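MstE (Scytonema sp. PCC 10023, PDB 6SBF) probably cyclises linear isoprenoid chains into complex fused-ring scaffolds as a single-domain class II terpene cyclase, on a pathway leading to merosterols. Local coordinates at residues Leu21-Leu24 with Ser25-Ile28; Leu81-Ala84 with Trp85-Lys89; Ser127-Ala130 with Gln131-Arg134; Ile292-Leu295 with Leu296-Arg300. The protein carries 1 engineered substitution. All blocks are in the same frame, centred on the assembly; numbering follows the deposited sequence.

Contact 1: Leu21-Leu24 with Ser25-Ile28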
ATOM      1  N   LEU A  21       2.907   3.108 -25.849  1.00 19.28           N
ATOM      2  CA  LEU A  21       4.116   3.212 -25.009  1.00 18.95           C
ATOM      3  C   LEU A  21       4.444   4.674 -24.726  1.00 17.09           C
ATOM      4  O   LEU A  21       4.761   5.005 -23.584  1.00 17.44           O
ATOM      5  CB  LEU A  21       5.282   2.513 -25.682  1.00 22.18           C
ATOM      6  CG  LEU A  21       6.529   2.390 -24.811  1.00 24.83           C
ATOM      7  CD1 LEU A  21       6.294   1.590 -23.538  1.00 27.12           C
ATOM      8  CD2 LEU A  21       7.652   1.783 -25.621  1.00 33.43           C
ATOM      9  N   ASN A  22       4.365   5.521 -25.749  1.00 15.68           N
ATOM     10  CA  ASN A  22       4.586   6.972 -25.622  0.50 17.55           C
ATOM     11  C   ASN A  22       3.559   7.594 -24.658  1.00 13.96           C
ATOM     12  O   ASN A  22       3.919   8.470 -23.847  1.00 15.55           O
ATOM     13  CB  ASN A  22       4.474   7.573 -27.019  0.50 21.74           C
ATOM     14  CG  ASN A  22       5.218   8.865 -27.204  0.50 28.70           C
ATOM     15  OD1 ASN A  22       5.242   9.760 -26.354  0.50 39.84           O
ATOM     16  ND2 ASN A  22       5.776   8.951 -28.373  0.50 37.05           N
ATOM     17  N   GLN A  23       2.289   7.165 -24.770  1.00 14.27           N
ATOM     18  CA  GLN A  23       1.295   7.721 -23.807  1.00 14.56           C
ATOM     19  C   GLN A  23       1.610   7.245 -22.394  1.00 14.32           C
ATOM     20  O   GLN A  23       1.428   8.022 -21.434  1.00 15.18           O
ATOM     21  CB  GLN A  23      -0.130   7.424 -24.233  1.00 15.30           C
ATOM     22  CG  GLN A  23      -1.110   8.062 -23.290  1.00 16.02           C
ATOM     23  CD  GLN A  23      -1.033   9.541 -23.238  1.00 17.26           C
ATOM     24  OE1 GLN A  23      -0.581  10.164 -24.207  1.00 19.94           O
ATOM     25  NE2 GLN A  23      -1.431  10.081 -22.081  1.00 19.66           N
ATOM     26  N   LEU A  24       2.061   5.985 -22.221  1.00 14.43           N
ATOM     27  CA  LEU A  24       2.503   5.565 -20.890  1.00 15.42           C
ATOM     28  C   LEU A  24       3.591   6.507 -20.392  1.00 13.89           C
ATOM     29  O   LEU A  24       3.582   6.901 -19.228  1.00 14.47           O
ATOM     30  CB  LEU A  24       3.001   4.127 -20.930  1.00 15.86           C
ATOM     31  CG  LEU A  24       1.916   3.115 -20.739  1.00 17.63           C
ATOM     32  CD1 LEU A  24       2.351   1.779 -21.280  1.00 20.98           C
ATOM     33  CD2 LEU A  24       1.522   3.024 -19.267  1.00 18.07           C
ATOM     34  N   SER A  25       4.586   6.805 -21.230  1.00 14.36           N
ATOM     35  CA  SER A  25       5.674   7.736 -20.806  1.00 14.13           C
ATOM     36  C   SER A  25       5.051   9.067 -20.372  1.00 13.39           C
ATOM     37  O   SER A  25       5.413   9.590 -19.320  1.00 14.75           O
ATOM     38  CB  SER A  25       6.696   7.947 -21.899  1.00 15.37           C
ATOM     39  OG  SER A  25       7.294   6.702 -22.233  1.00 16.91           O
ATOM     40  N   ASN A  26       4.198   9.625 -21.211  1.00 12.87           N
ATOM     41  CA  ASN A  26       3.622  10.970 -20.956  1.00 14.41           C
ATOM     42  C   ASN A  26       2.809  10.959 -19.649  1.00 13.12           C
ATOM     43  O   ASN A  26       2.891  11.917 -18.847  1.00 14.36           O
ATOM     44  CB  ASN A  26       2.845  11.466 -22.163  1.00 15.81           C
ATOM     45  CG  ASN A  26       3.759  11.802 -23.344  1.00 17.37           C
ATOM     46  OD1 ASN A  26       4.988  11.843 -23.164  1.00 20.61           O
ATOM     47  ND2 ASN A  26       3.178  11.910 -24.532  1.00 19.35           N
ATOM     48  N   SER A  27       2.034   9.904 -19.468  1.00 13.48           N
ATOM     49  CA  SER A  27       1.173   9.728 -18.274  1.00 13.55           C
ATOM     50  C   SER A  27       2.022   9.613 -17.035  1.00 12.60           C
ATOM     51  O   SER A  27       1.820  10.332 -16.027  1.00 13.68           O
ATOM     52  CB  SER A  27       0.347   8.458 -18.435  1.00 13.39           C
ATOM     53  OG  SER A  27      -0.293   8.091 -17.207  1.00 15.23           O
ATOM     54  N   ILE A  28       3.043   8.758 -17.095  1.00 13.12           N
ATOM     55  CA  ILE A  28       3.970   8.584 -15.950  1.00 13.31           C
ATOM     56  C   ILE A  28       4.627   9.938 -15.620  1.00 11.91           C
ATOM     57  O   ILE A  28       4.751  10.290 -14.459  1.00 13.30           O
ATOM     58  CB  ILE A  28       4.945   7.445 -16.235  1.00 12.29           C
ATOM     59  CG1 ILE A  28       4.232   6.092 -16.218  1.00 12.91           C
ATOM     60  CG2 ILE A  28       6.154   7.519 -15.290  1.00 13.45           C
ATOM     61  CD1 ILE A  28       4.967   5.006 -16.956  1.00 13.83           C
TER
HETATM   62  O   HOH W   1       5.266  12.531 -26.631  1.00 39.14           O
HETATM   63  O   HOH W   2       0.445  12.558 -25.016  1.00 22.36           O
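The carboxamide of Asn-26 meets those of Asn-22 and Gln-23 from the preceding turn, and it stacks on neither. Its plane is turned 66° from that of Asn-22 and 85° from that of Gln-23. Two waters join the three groups. Water 1 donates to Asn-22 OD1 (2.8 Å) and accepts from Asn-26 ND2. Water 2 donates to Gln-23 OE1 (2.7 Å). It also accepts from Asn-26 ND2, at 2.9 Å, so ND2 gives a bond to each water. Asn-22 has a second conformer, so the first bridge is the less certain one. Gln-23 has CG anti to its backbone N and bends at chi2 (62°). This brings OE1 round to water 2, while NE2 is hydrogen-bonded to a glycerol, probably from the crystallisation liquor. On the far side Leu-24 and Ile-28 form an apolar strip: Leu-24 packs on Ile-292 and Leu-360, Ile-28 on Val-357. Ser-27 OG is hydrogen-bonded to Gln-299. The backbone keeps the regular i+4 to i hydrogen bonds, with Ser-27 N to Gln-23 O at 2.8 Å. Wet amides opposite an apolar strip are typical of an amphipathic surface helix; helix 18-37 probably belongs to the outer layer of the alpha6-alpha6 barrel.

Contact 2: Leu81-Ala84 with Trp85-Lys89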
ATOM      1  N   LEU A  81      13.887  10.737  -3.411  1.00 12.01           N
ATOM      2  CA  LEU A  81      13.885   9.614  -2.466  1.00 12.66           C
ATOM      3  C   LEU A  81      14.970   9.741  -1.415  1.00 11.23           C
ATOM      4  O   LEU A  81      14.759   9.476  -0.218  1.00 12.29           O
ATOM      5  CB  LEU A  81      13.979   8.294  -3.193  1.00 13.08           C
ATOM      6  CG  LEU A  81      12.686   7.707  -3.718  1.00 18.90           C
ATOM      7  CD1 LEU A  81      11.710   8.695  -4.289  1.00 21.79           C
ATOM      8  CD2 LEU A  81      12.924   6.518  -4.579  1.00 19.40           C
ATOM      9  N   MET A  82      16.150  10.223  -1.816  1.00 12.67           N
ATOM     10  CA  MET A  82      17.244  10.480  -0.851  0.50 13.92           C
ATOM     11  C   MET A  82      16.775  11.546   0.163  1.00 12.62           C
ATOM     12  O   MET A  82      17.018  11.396   1.354  1.00 13.70           O
ATOM     13  CB  MET A  82      18.473  10.945  -1.639  0.50 16.85           C
ATOM     14  CG  MET A  82      19.091   9.846  -2.451  0.50 18.83           C
ATOM     15  SD  MET A  82      20.139   8.888  -1.374  0.50 27.79           S
ATOM     16  CE  MET A  82      21.638   9.868  -1.535  0.50 25.78           C
ATOM     17  N   GLN A  83      16.098  12.594  -0.317  1.00 12.84           N
ATOM     18  CA  GLN A  83      15.590  13.647   0.574  1.00 14.06           C
ATOM     19  C   GLN A  83      14.519  13.073   1.522  1.00 13.16           C
ATOM     20  O   GLN A  83      14.496  13.384   2.707  1.00 13.96           O
ATOM     21  CB  GLN A  83      15.028  14.833  -0.208  1.00 15.66           C
ATOM     22  CG  GLN A  83      14.234  15.799   0.735  1.00 20.96           C
ATOM     23  CD  GLN A  83      13.737  17.063   0.062  1.00 25.42           C
ATOM     24  OE1 GLN A  83      14.396  18.098   0.107  1.00 31.12           O
ATOM     25  NE2 GLN A  83      12.573  16.977  -0.572  1.00 19.41           N
ATOM     26  N   ALA A  84      13.641  12.223   0.999  1.00 12.49           N
ATOM     27  CA  ALA A  84      12.595  11.604   1.834  1.00 12.09           C
ATOM     28  C   ALA A  84      13.247  10.774   2.953  1.00 12.01           C
ATOM     29  O   ALA A  84      12.765  10.816   4.093  1.00 13.37           O
ATOM     30  CB  ALA A  84      11.691  10.744   0.978  1.00 13.74           C
ATOM     31  N   TRP A  85      14.317  10.042   2.629  1.00 12.35           N
ATOM     32  CA  TRP A  85      14.986   9.254   3.671  1.00 12.44           C
ATOM     33  C   TRP A  85      15.638  10.180   4.692  1.00 12.40           C
ATOM     34  O   TRP A  85      15.605   9.891   5.889  1.00 13.67           O
ATOM     35  CB  TRP A  85      16.020   8.313   3.014  1.00 13.05           C
ATOM     36  CG  TRP A  85      16.864   7.555   3.962  1.00 13.34           C
ATOM     37  CD1 TRP A  85      18.219   7.637   4.104  1.00 14.50           C
ATOM     38  CD2 TRP A  85      16.429   6.605   4.962  1.00 12.98           C
ATOM     39  NE1 TRP A  85      18.630   6.837   5.110  1.00 16.05           N
ATOM     40  CE2 TRP A  85      17.572   6.163   5.661  1.00 14.28           C
ATOM     41  CE3 TRP A  85      15.180   6.079   5.339  1.00 15.07           C
ATOM     42  CZ2 TRP A  85      17.513   5.243   6.698  1.00 16.08           C
ATOM     43  CZ3 TRP A  85      15.145   5.165   6.343  1.00 15.81           C
ATOM     44  CH2 TRP A  85      16.271   4.768   7.038  1.00 16.93           C
ATOM     45  N   GLU A  86      16.229  11.277   4.243  1.00 13.10           N
ATOM     46  CA  GLU A  86      16.800  12.238   5.204  1.00 13.84           C
ATOM     47  C   GLU A  86      15.704  12.800   6.126  1.00 13.42           C
ATOM     48  O   GLU A  86      15.957  12.935   7.345  1.00 14.34           O
ATOM     49  CB  GLU A  86      17.512  13.374   4.457  1.00 16.82           C
ATOM     50  CG  GLU A  86      18.795  12.927   3.791  1.00 18.35           C
ATOM     51  CD  GLU A  86      19.912  12.341   4.658  1.00 24.14           C
ATOM     52  OE1 GLU A  86      20.082  12.799   5.802  1.00 27.26           O
ATOM     53  OE2 GLU A  86      20.617  11.407   4.168  1.00 32.39           O
ATOM     54  N   LEU A  87      14.511  13.079   5.584  1.00 13.10           N
ATOM     55  CA  LEU A  87      13.379  13.533   6.442  1.00 12.77           C
ATOM     56  C   LEU A  87      13.015  12.449   7.472  1.00 13.50           C
ATOM     57  O   LEU A  87      12.822  12.777   8.652  1.00 14.49           O
ATOM     58  CB  LEU A  87      12.170  13.882   5.566  1.00 13.06           C
ATOM     59  CG  LEU A  87      12.386  15.150   4.720  1.00 13.91           C
ATOM     60  CD1 LEU A  87      11.206  15.351   3.768  1.00 16.40           C
ATOM     61  CD2 LEU A  87      12.553  16.382   5.573  1.00 17.39           C
ATOM     62  N   LEU A  88      12.936  11.204   7.024  1.00 13.08           N
ATOM     63  CA  LEU A  88      12.630  10.104   7.925  1.00 12.73           C
ATOM     64  C   LEU A  88      13.676   9.967   9.028  1.00 12.84           C
ATOM     65  O   LEU A  88      13.352   9.709  10.200  1.00 13.49           O
ATOM     66  CB  LEU A  88      12.419   8.824   7.131  1.00 13.05           C
ATOM     67  CG  LEU A  88      11.101   8.764   6.371  1.00 14.21           C
ATOM     68  CD1 LEU A  88      11.141   7.700   5.329  1.00 15.60           C
ATOM     69  CD2 LEU A  88       9.904   8.610   7.255  1.00 14.47           C
ATOM     70  N   LYS A  89      14.959  10.115   8.684  1.00 13.80           N
ATOM     71  CA  LYS A  89      16.014  10.003   9.724  1.00 14.89           C
ATOM     72  C   LYS A  89      15.897  11.083  10.796  1.00 14.17           C
ATOM     73  O   LYS A  89      16.267  10.797  11.943  1.00 15.77           O
ATOM     74  CB  LYS A  89      17.393  10.032   9.076  1.00 15.22           C
ATOM     75  CG  LYS A  89      17.752   8.715   8.398  1.00 16.53           C
ATOM     76  CD  LYS A  89      19.186   8.648   7.961  1.00 20.54           C
ATOM     77  CE  LYS A  89      19.523   9.687   6.925  1.00 21.16           C
ATOM     78  NZ  LYS A  89      20.930   9.561   6.553  1.00 25.63           N
TER
HETATM   79  O   HOH W   3      19.605  10.080   1.867  1.00 33.16           O
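One turn of helix 75-90, an element of the alpha6-alpha6 barrel, joins Met-82 to Glu-86 by backbone and water. Glu-86 N donates to Met-82 O at 3.0 Å. Water 3 donates to the same carbonyl oxygen (2.9 Å) and to Glu-86 OE2 (2.8 Å), so it ties the carboxylate back to the turn before. Glu-86 can reach this water because its chain bends at chi2 (-60°), after CG has passed close to Met-82 O. The lysine one turn on completes the cluster. Lys-89 NZ forms a salt bridge to Glu-86 OE2 at 3.0 Å, coming from above the carboxylate plane, 39° out of it. On the way its CG lies 3.7 Å above the Trp-85 ring, offset toward the rim. Water 3 sits in the plane of that same ring, off its edge. The leucines of the other side start against backbone carbonyls, Leu-87 CG 3.4 Å from Gln-83 O, and turn their ends to apolar neighbours. Leu-81, Ala-84 and Leu-88 face Leu-118 of helix 109-121, and Trp-85 packs on Ala-119. The chemistry is divided. The buried side is held mainly by apolar side-chain packing, with Leu-88 O bonded to Trp-99 NE1. On the outer side OE2 is gripped by both a water and an ammonium group, which would probably favour the ionised carboxylate and restrict its movement.

Contact 3: Ser127-Ala130 with Gln131-Arg134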
ATOM      1  N   SER A 127      22.058   0.898   7.409  1.00 14.89           N
ATOM      2  CA  SER A 127      22.246   2.057   8.287  1.00 15.03           C
ATOM      3  C   SER A 127      21.912   1.710   9.752  1.00 14.28           C
ATOM      4  O   SER A 127      21.116   0.805   9.999  1.00 16.09           O
ATOM      5  CB  SER A 127      21.450   3.245   7.816  1.00 15.41           C
ATOM      6  OG  SER A 127      20.012   3.039   7.955  1.00 15.88           O
ATOM      7  N   GLU A 128      22.481   2.468  10.689  1.00 15.63           N
ATOM      8  CA  GLU A 128      22.175   2.299  12.120  1.00 15.90           C
ATOM      9  C   GLU A 128      20.647   2.397  12.284  1.00 16.49           C
ATOM     10  O   GLU A 128      20.059   1.598  13.029  1.00 15.84           O
ATOM     11  CB  GLU A 128      22.930   3.308  13.017  1.00 19.54           C
ATOM     12  CG  GLU A 128      24.403   2.993  13.194  1.00 32.95           C
ATOM     13  CD  GLU A 128      25.073   3.597  14.426  1.00 55.83           C
ATOM     14  OE1 GLU A 128      24.353   4.121  15.294  1.00 67.94           O
ATOM     15  OE2 GLU A 128      26.327   3.519  14.522  1.00 72.36           O
ATOM     16  N   ARG A 129      20.028   3.446  11.752  1.00 16.29           N
ATOM     17  CA  ARG A 129      18.581   3.633  11.983  1.00 15.26           C
ATOM     18  C   ARG A 129      17.774   2.463  11.411  1.00 14.69           C
ATOM     19  O   ARG A 129      16.817   1.987  12.041  1.00 15.18           O
ATOM     20  CB  ARG A 129      18.106   4.963  11.428  1.00 15.11           C
ATOM     21  CG  ARG A 129      16.593   5.176  11.579  1.00 16.03           C
ATOM     22  CD  ARG A 129      16.174   5.227  13.044  1.00 15.99           C
ATOM     23  NE  ARG A 129      14.712   5.334  13.193  1.00 16.09           N
ATOM     24  CZ  ARG A 129      14.005   6.455  13.060  1.00 15.19           C
ATOM     25  NH1 ARG A 129      14.616   7.568  12.699  1.00 15.77           N
ATOM     26  NH2 ARG A 129      12.701   6.446  13.196  1.00 15.36           N
ATOM     27  N   ALA A 130      18.105   2.030  10.210  1.00 14.24           N
ATOM     28  CA  ALA A 130      17.359   0.903   9.599  1.00 15.61           C
ATOM     29  C   ALA A 130      17.524  -0.340  10.465  1.00 14.32           C
ATOM     30  O   ALA A 130      16.531  -1.085  10.629  1.00 14.62           O
ATOM     31  CB  ALA A 130      17.834   0.627   8.194  1.00 16.38           C
ATOM     32  N   GLN A 131      18.699  -0.591  11.023  1.00 13.65           N
ATOM     33  CA  GLN A 131      18.903  -1.770  11.892  1.00 13.08           C
ATOM     34  C   GLN A 131      17.980  -1.654  13.107  1.00 13.62           C
ATOM     35  O   GLN A 131      17.391  -2.657  13.575  1.00 15.02           O
ATOM     36  CB  GLN A 131      20.370  -1.845  12.347  1.00 14.86           C
ATOM     37  CG  GLN A 131      20.706  -3.035  13.229  1.00 23.14           C
ATOM     38  CD  GLN A 131      22.194  -3.183  13.468  1.00 38.09           C
ATOM     39  OE1 GLN A 131      22.961  -3.024  12.529  1.00 41.58           O
ATOM     40  NE2 GLN A 131      22.565  -3.516  14.696  1.00 52.72           N
ATOM     41  N   GLN A 132      17.939  -0.466  13.710  1.00 14.25           N
ATOM     42  CA  GLN A 132      17.117  -0.251  14.912  1.00 14.14           C
ATOM     43  C   GLN A 132      15.620  -0.441  14.577  1.00 12.82           C
ATOM     44  O   GLN A 132      14.907  -1.123  15.360  1.00 14.15           O
ATOM     45  CB  GLN A 132      17.334   1.172  15.435  1.00 14.88           C
ATOM     46  CG  GLN A 132      16.635   1.427  16.770  1.00 15.46           C
ATOM     47  CD  GLN A 132      16.585   2.884  17.193  1.00 16.15           C
ATOM     48  OE1 GLN A 132      16.891   3.744  16.384  1.00 18.90           O
ATOM     49  NE2 GLN A 132      16.111   3.135  18.415  1.00 18.71           N
ATOM     50  N   ALA A 133      15.179   0.078  13.464  1.00 13.48           N
ATOM     51  CA  ALA A 133      13.782  -0.021  13.049  1.00 13.97           C
ATOM     52  C   ALA A 133      13.439  -1.486  12.745  1.00 13.38           C
ATOM     53  O   ALA A 133      12.334  -1.939  13.095  1.00 14.82           O
ATOM     54  CB  ALA A 133      13.507   0.927  11.914  1.00 16.37           C
ATOM     55  N   ARG A 134      14.338  -2.210  12.074  1.00 15.10           N
ATOM     56  CA  ARG A 134      14.062  -3.635  11.777  1.00 15.58           C
ATOM     57  C   ARG A 134      13.936  -4.412  13.072  1.00 15.09           C
ATOM     58  O   ARG A 134      13.079  -5.342  13.154  1.00 15.36           O
ATOM     59  CB  ARG A 134      15.167  -4.282  10.945  1.00 24.19           C
ATOM     60  CG  ARG A 134      14.866  -4.471   9.495  1.00 29.17           C
ATOM     61  CD  ARG A 134      15.837  -5.350   8.753  1.00 23.29           C
ATOM     62  NE  ARG A 134      17.200  -5.075   8.939  1.00 25.19           N
ATOM     63  CZ  ARG A 134      17.832  -4.073   8.355  1.00 21.58           C
ATOM     64  NH1 ARG A 134      19.066  -3.948   8.720  1.00 24.30           N
ATOM     65  NH2 ARG A 134      17.303  -3.348   7.355  1.00 21.51           N
TER
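Arg-134 folds its guanidinium back over Ala-130 O in the N-terminal turns of helix 128-138, where Ser-127 is the N-cap. The carbonyl oxygen lies 4.0 Å from the guanidinium plane, over its centre. The same oxygen accepts the backbone N of Arg-134 at 2.9 Å. Arg-134 NH2 also comes within 4.1 Å of Ala-130 CB. The fold-back follows from the bend at chi3 (-48°), and chi1 sits well away from a staggered value. Ser-125 O takes a bond from NH2, and this holds the group in place. A leucine in place of Arg-134 would probably leave Ser-125 O without this donor and uncover the carbonyl of Ala-130. On the other side of the turn Gln-132 OE1 approaches Arg-129 CD at 3.7 Å, with the amide and guanidinium planes 64° apart. The head of Arg-129 is positioned from outside, NE bonding Gly-97 O, NH2 bonding Arg-91 O and Trp-99 making a cation-pi contact, while Ala-130 and Ala-133 turn their methyls to Leu-116 and Thr-112 of helix 109-121. The cap closes the start of the helix. Ser-127 OG is also hydrogen-bonded to Ala-124 O, and it accepts Ala-130 N at 3.1 Å, with an N-H...O angle of 156°.

Contact 4: Ile292-Leu295 with Leu296-Arg300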
ATOM      1  N   ILE A 292      -4.271  -0.977 -18.263  1.00 14.51           N
ATOM      2  CA  ILE A 292      -3.394   0.168 -18.643  1.00 13.51           C
ATOM      3  C   ILE A 292      -4.255   1.183 -19.402  1.00 13.88           C
ATOM      4  O   ILE A 292      -4.161   2.410 -19.130  1.00 14.09           O
ATOM      5  CB  ILE A 292      -2.178  -0.313 -19.461  1.00 15.46           C
ATOM      6  CG1 ILE A 292      -1.214  -1.090 -18.578  1.00 15.70           C
ATOM      7  CG2 ILE A 292      -1.504   0.866 -20.140  1.00 16.50           C
ATOM      8  CD1 ILE A 292      -0.178  -1.881 -19.382  1.00 17.58           C
ATOM      9  N   GLY A 293      -5.010   0.740 -20.404  1.00 14.46           N
ATOM     10  CA  GLY A 293      -5.779   1.697 -21.197  1.00 15.25           C
ATOM     11  C   GLY A 293      -6.763   2.476 -20.336  1.00 14.68           C
ATOM     12  O   GLY A 293      -6.920   3.703 -20.500  1.00 16.17           O
ATOM     13  N   TRP A 294      -7.443   1.795 -19.425  1.00 14.35           N
ATOM     14  CA  TRP A 294      -8.447   2.474 -18.594  1.00 14.65           C
ATOM     15  C   TRP A 294      -7.751   3.474 -17.659  1.00 13.61           C
ATOM     16  O   TRP A 294      -8.203   4.620 -17.526  1.00 15.07           O
ATOM     17  CB  TRP A 294      -9.245   1.437 -17.816  1.00 14.80           C
ATOM     18  CG  TRP A 294     -10.331   2.076 -17.005  1.00 14.54           C
ATOM     19  CD1 TRP A 294     -11.567   2.442 -17.446  1.00 17.05           C
ATOM     20  CD2 TRP A 294     -10.263   2.360 -15.603  1.00 14.91           C
ATOM     21  NE1 TRP A 294     -12.265   2.970 -16.383  1.00 15.49           N
ATOM     22  CE2 TRP A 294     -11.517   2.900 -15.238  1.00 15.10           C
ATOM     23  CE3 TRP A 294      -9.303   2.184 -14.604  1.00 14.30           C
ATOM     24  CZ2 TRP A 294     -11.793   3.296 -13.936  1.00 15.34           C
ATOM     25  CZ3 TRP A 294      -9.570   2.557 -13.306  1.00 13.98           C
ATOM     26  CH2 TRP A 294     -10.813   3.097 -12.974  1.00 15.56           C
ATOM     27  N   LEU A 295      -6.623   3.055 -17.071  1.00 13.56           N
ATOM     28  CA  LEU A 295      -5.918   4.003 -16.172  1.00 14.01           C
ATOM     29  C   LEU A 295      -5.415   5.220 -16.992  1.00 13.12           C
ATOM     30  O   LEU A 295      -5.516   6.356 -16.497  1.00 14.55           O
ATOM     31  CB  LEU A 295      -4.760   3.278 -15.469  1.00 14.31           C
ATOM     32  CG  LEU A 295      -5.198   2.286 -14.413  1.00 13.50           C
ATOM     33  CD1 LEU A 295      -4.030   1.386 -13.976  1.00 13.44           C
ATOM     34  CD2 LEU A 295      -5.768   2.983 -13.201  1.00 14.62           C
ATOM     35  N   LEU A 296      -4.920   5.003 -18.210  1.00 13.53           N
ATOM     36  CA  LEU A 296      -4.497   6.150 -19.022  1.00 15.12           C
ATOM     37  C   LEU A 296      -5.681   7.111 -19.245  1.00 15.13           C
ATOM     38  O   LEU A 296      -5.509   8.329 -19.151  1.00 16.49           O
ATOM     39  CB  LEU A 296      -3.900   5.730 -20.367  1.00 15.01           C
ATOM     40  CG  LEU A 296      -2.609   4.948 -20.274  1.00 16.49           C
ATOM     41  CD1 LEU A 296      -2.181   4.442 -21.653  1.00 18.01           C
ATOM     42  CD2 LEU A 296      -1.530   5.785 -19.664  1.00 16.80           C
ATOM     43  N   GLU A 297      -6.856   6.560 -19.547  1.00 16.44           N
ATOM     44  CA  GLU A 297      -8.051   7.408 -19.825  1.00 17.60           C
ATOM     45  C   GLU A 297      -8.526   8.161 -18.582  1.00 16.47           C
ATOM     46  O   GLU A 297      -9.029   9.288 -18.763  1.00 20.81           O
ATOM     47  CB  GLU A 297      -9.195   6.586 -20.467  1.00 28.64           C
ATOM     48  CG  GLU A 297     -10.457   7.399 -20.797  1.00 65.93           C
ATOM     49  CD  GLU A 297     -11.352   6.726 -21.824  1.00 84.62           C
ATOM     50  OE1 GLU A 297     -12.236   7.427 -22.375  1.00114.05           O
ATOM     51  OE2 GLU A 297     -11.168   5.500 -22.061  1.00 84.00           O
ATOM     52  N   GLN A 298      -8.332   7.587 -17.399  1.00 15.60           N
ATOM     53  CA  GLN A 298      -8.834   8.152 -16.121  1.00 15.96           C
ATOM     54  C   GLN A 298      -7.951   9.260 -15.593  1.00 14.67           C
ATOM     55  O   GLN A 298      -8.360   9.940 -14.677  1.00 15.31           O
ATOM     56  CB  GLN A 298      -9.034   7.064 -15.071  1.00 17.11           C
ATOM     57  CG  GLN A 298     -10.086   6.026 -15.465  1.00 20.51           C
ATOM     58  CD  GLN A 298     -11.464   6.644 -15.625  1.00 23.45           C
ATOM     59  OE1 GLN A 298     -11.918   7.325 -14.753  1.00 26.30           O
ATOM     60  NE2 GLN A 298     -12.109   6.432 -16.756  1.00 29.86           N
ATOM     61  N   GLN A 299      -6.717   9.395 -16.092  1.00 14.30           N
ATOM     62  CA  GLN A 299      -5.805  10.397 -15.489  1.00 14.32           C
ATOM     63  C   GLN A 299      -6.419  11.789 -15.646  1.00 13.41           C
ATOM     64  O   GLN A 299      -6.950  12.116 -16.712  1.00 16.12           O
ATOM     65  CB  GLN A 299      -4.456  10.307 -16.191  1.00 13.08           C
ATOM     66  CG  GLN A 299      -3.362  11.088 -15.454  1.00 13.89           C
ATOM     67  CD  GLN A 299      -1.983  10.827 -16.057  1.00 12.83           C
ATOM     68  OE1 GLN A 299      -1.894  10.340 -17.192  1.00 14.96           O
ATOM     69  NE2 GLN A 299      -0.947  11.092 -15.265  1.00 14.04           N
ATOM     70  N   ARG A 300      -6.282  12.599 -14.601  1.00 14.27           N
ATOM     71  CA  ARG A 300      -6.724  14.005 -14.611  1.00 14.68           C
ATOM     72  C   ARG A 300      -5.689  14.890 -15.306  1.00 13.98           C
ATOM     73  O   ARG A 300      -4.513  14.560 -15.460  1.00 15.61           O
ATOM     74  CB  ARG A 300      -6.991  14.467 -13.175  1.00 15.97           C
ATOM     75  CG  ARG A 300      -8.122  13.641 -12.557  1.00 21.46           C
ATOM     76  CD  ARG A 300      -8.803  14.193 -11.352  1.00 29.30           C
ATOM     77  NE  ARG A 300      -7.837  14.074 -10.291  1.00 32.59           N
ATOM     78  CZ  ARG A 300      -8.140  14.112  -8.998  1.00 24.20           C
ATOM     79  NH1 ARG A 300      -9.409  14.288  -8.624  1.00 31.57           N
ATOM     80  NH2 ARG A 300      -7.164  14.047  -8.121  1.00 22.80           N
TER
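Gln-298 lies folded over the Trp-294 indole in the last turns of helix 282-298, in the region related to the squalene-hopene cyclase C-terminal family. This is the tight part. Gln-298 CG makes a CH-pi contact with the six-membered ring, 3.5 Å from its centroid and 16° off the normal. The amide, laid there by the bend at chi2 (-62°), stacks with its plane 14° from the ring. A serine in place of Trp-294 has no ring to lie on, and the Gln-298 amide would probably be set free to turn. Phe-254 also meets the indole. A second close patch is apolar. The Ile-292 and Leu-296 side chains lie side by side, with CG2 of the first 3.9 Å from CD1 of the second, and Leu-295 packs on Leu-272. The solvent side is looser. Exposed Glu-297 bonds Gly-293 O through N (3.0 Å), and its extended side chain comes nearest through CB, 3.7 Å from that oxygen. Backbone bonding slackens at the end. Gln-298 N still bonds Trp-294 O at 3.0 Å. Its second bond, to Leu-295 O, is weak (3.2 Å), as is that of Gln-299 N (3.3 Å); Trp-305 NE1 also donates to Leu-295 O.

In the fold
The four contacts form two pairs in one barrel. Contacts 1 and 4 touch, with centres about 11 Å apart. They hold helix 18-37 against helix 282-298, and Leu-24 and Leu-296 lie in the shared apolar seam, closed at one point by Ser-27 OG and Gln-299 OE1, 2.8 Å apart, a probable hydrogen bond. Contacts 2 and 3 also touch, centres about 14 Å apart. There Trp-85 CZ2 comes 3.6 Å from Ser-127 OG, and both helices lean on helix 109-121. Contact 2 is the most buried; the others are partly buried. Surface chemistry differs: water-bridged amides in contact 1, a salt bridge in contact 2, arginines bound to carbonyls in contact 3, and an indole-amide stack in contact 4.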